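Local coordinates for major capsid protein P2 (Pseudoalteromonas phage pm2, PDB 2VVF), which forms homotrimers, each subunit a double jelly roll, that build the capsid shell of a marine, lipid-containing bacteriophage, at residues A[52-57]-A[262-267]. Sequence-based numbering, arbitrary orientation.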
# COMPACT_ATOMS: atom_id res chain seq x y z
N ASP A 52 2.88 25.04 -24.14
CA ASP A 52 3.31 25.80 -25.31
C ASP A 52 2.16 26.01 -26.29
O ASP A 52 2.36 26.07 -27.50
CB ASP A 52 4.48 25.10 -26.01
CG ASP A 52 5.82 25.49 -25.42
OD1 ASP A 52 5.84 26.24 -24.42
OD2 ASP A 52 6.86 25.05 -25.96
N GLY A 53 0.94 26.13 -25.76
CA GLY A 53 -0.24 26.36 -26.58
C GLY A 53 -0.88 25.08 -27.11
O GLY A 53 -1.99 25.11 -27.64
N ARG A 54 -0.18 23.95 -26.98
CA ARG A 54 -0.69 22.67 -27.46
C ARG A 54 -1.43 21.91 -26.36
O ARG A 54 -1.13 22.06 -25.18
CB ARG A 54 0.45 21.82 -28.02
CG ARG A 54 1.52 22.63 -28.73
CD ARG A 54 2.74 21.78 -29.04
NE ARG A 54 2.42 20.68 -29.95
CZ ARG A 54 2.26 20.83 -31.26
NH1 ARG A 54 2.39 22.03 -31.82
NH2 ARG A 54 1.97 19.78 -32.02
N LEU A 55 -2.40 21.09 -26.76
CA LEU A 55 -3.19 20.33 -25.80
C LEU A 55 -2.49 19.07 -25.31
O LEU A 55 -1.99 18.27 -26.10
CB LEU A 55 -4.55 19.96 -26.40
CG LEU A 55 -5.38 18.99 -25.55
CD1 LEU A 55 -6.07 19.73 -24.41
CD2 LEU A 55 -6.40 18.25 -26.41
N LEU A 56 -2.49 18.89 -23.99
CA LEU A 56 -1.89 17.71 -23.38
C LEU A 56 -3.01 16.79 -22.92
O LEU A 56 -3.17 15.68 -23.44
CB LEU A 56 -1.01 18.11 -22.19
CG LEU A 56 -0.33 16.95 -21.45
CD1 LEU A 56 0.88 16.46 -22.23
CD2 LEU A 56 0.06 17.37 -20.04
N SER A 57 -3.81 17.27 -21.97
CA SER A 57 -4.93 16.51 -21.44
C SER A 57 -6.20 17.36 -21.49
O SER A 57 -6.14 18.59 -21.43
CB SER A 57 -4.65 16.09 -19.99
OG SER A 57 -3.68 15.06 -19.94
N GLY A 262 3.55 9.18 -23.18
CA GLY A 262 4.70 9.33 -24.05
C GLY A 262 5.51 10.56 -23.66
O GLY A 262 5.06 11.38 -22.87
N VAL A 263 6.72 10.67 -24.20
CA VAL A 263 7.61 11.80 -23.97
C VAL A 263 7.04 12.97 -24.76
O VAL A 263 6.91 12.91 -25.99
CB VAL A 263 9.07 11.49 -24.40
CG1 VAL A 263 9.95 12.70 -24.27
CG2 VAL A 263 9.63 10.29 -23.65
N TRP A 264 6.67 14.01 -24.04
CA TRP A 264 6.10 15.19 -24.66
C TRP A 264 7.04 15.79 -25.70
O TRP A 264 8.24 15.94 -25.47
CB TRP A 264 5.73 16.23 -23.61
CG TRP A 264 4.98 17.39 -24.19
CD1 TRP A 264 3.64 17.46 -24.44
CD2 TRP A 264 5.53 18.64 -24.63
NE1 TRP A 264 3.32 18.68 -24.99
CE2 TRP A 264 4.46 19.42 -25.11
CE3 TRP A 264 6.82 19.18 -24.65
CZ2 TRP A 264 4.64 20.71 -25.61
CZ3 TRP A 264 7.00 20.46 -25.14
CH2 TRP A 264 5.91 21.21 -25.62
N SER A 265 6.47 16.13 -26.85
CA SER A 265 7.22 16.73 -27.94
C SER A 265 6.51 17.97 -28.44
O SER A 265 5.28 17.99 -28.57
CB SER A 265 7.41 15.73 -29.08
OG SER A 265 8.07 16.34 -30.18
N ARG A 266 7.29 19.02 -28.71
CA ARG A 266 6.76 20.29 -29.19
C ARG A 266 5.93 20.13 -30.46
O ARG A 266 5.08 20.96 -30.77
CB ARG A 266 7.90 21.28 -29.45
CG ARG A 266 8.59 21.77 -28.19
CD ARG A 266 9.55 22.91 -28.51
NE ARG A 266 10.20 23.44 -27.31
CZ ARG A 266 11.51 23.48 -27.13
NH1 ARG A 266 12.02 23.98 -26.01
NH2 ARG A 266 12.33 23.03 -28.08
N ASN A 267 6.20 19.06 -31.21
CA ASN A 267 5.48 18.81 -32.45
C ASN A 267 4.89 17.41 -32.45
O ASN A 267 4.74 16.78 -33.50
CB ASN A 267 6.40 18.98 -33.66
CG ASN A 267 7.43 20.08 -33.45
OD1 ASN A 267 7.97 20.25 -32.36
ND2 ASN A 267 7.69 20.85 -34.51
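Trp264 supplies the main apolar surface of this contact, its indole meeting Asp52 in the turn before strand 54-59 and Arg54 and Leu56 in the strand itself. Leu56 CD1 approaches Trp264 CD1 to 3.7 Å at the pyrrole end, and on the benzo ring Arg54 CD lies 4.1 Å from Trp264 CZ2. Asp52 comes in at the ring edge, with OD2 4.0 Å from Trp264 CH2 and its carboxylate turned 75° from the indole plane. CG of Trp264 stands anti to its backbone N (chi1 -173°), and the backbone N of Arg266 sits above one ring face, toward the rim.

The same Asp52 OD2 forms a long salt bridge to Arg266 NE at 3.9 Å; the carboxylate lies at the guanidinium's edge, the two planes only 12° apart. Backbone groups hold both partners more firmly: Asp52 OD1 accepts hydrogen bonds from the N atoms of Thr112 and Thr113, and Arg266 NH1 donates to Gly110 O. The Arg54 guanidinium turns one face to CA of Asn267, while its NH2 bonds weakly to Gly268 O.

Leu51, Leu111 and Pro141 also pack on Trp264, whose side chain lies about 7 Å from the bound calcium ion. The contact thus joins the two jelly rolls near the surface: the chain leaving strand 252-263 meets the turn between strands 44-51 and 54-59, and Leu56 and Trp264 both pack on Leu144 of strand 143-154.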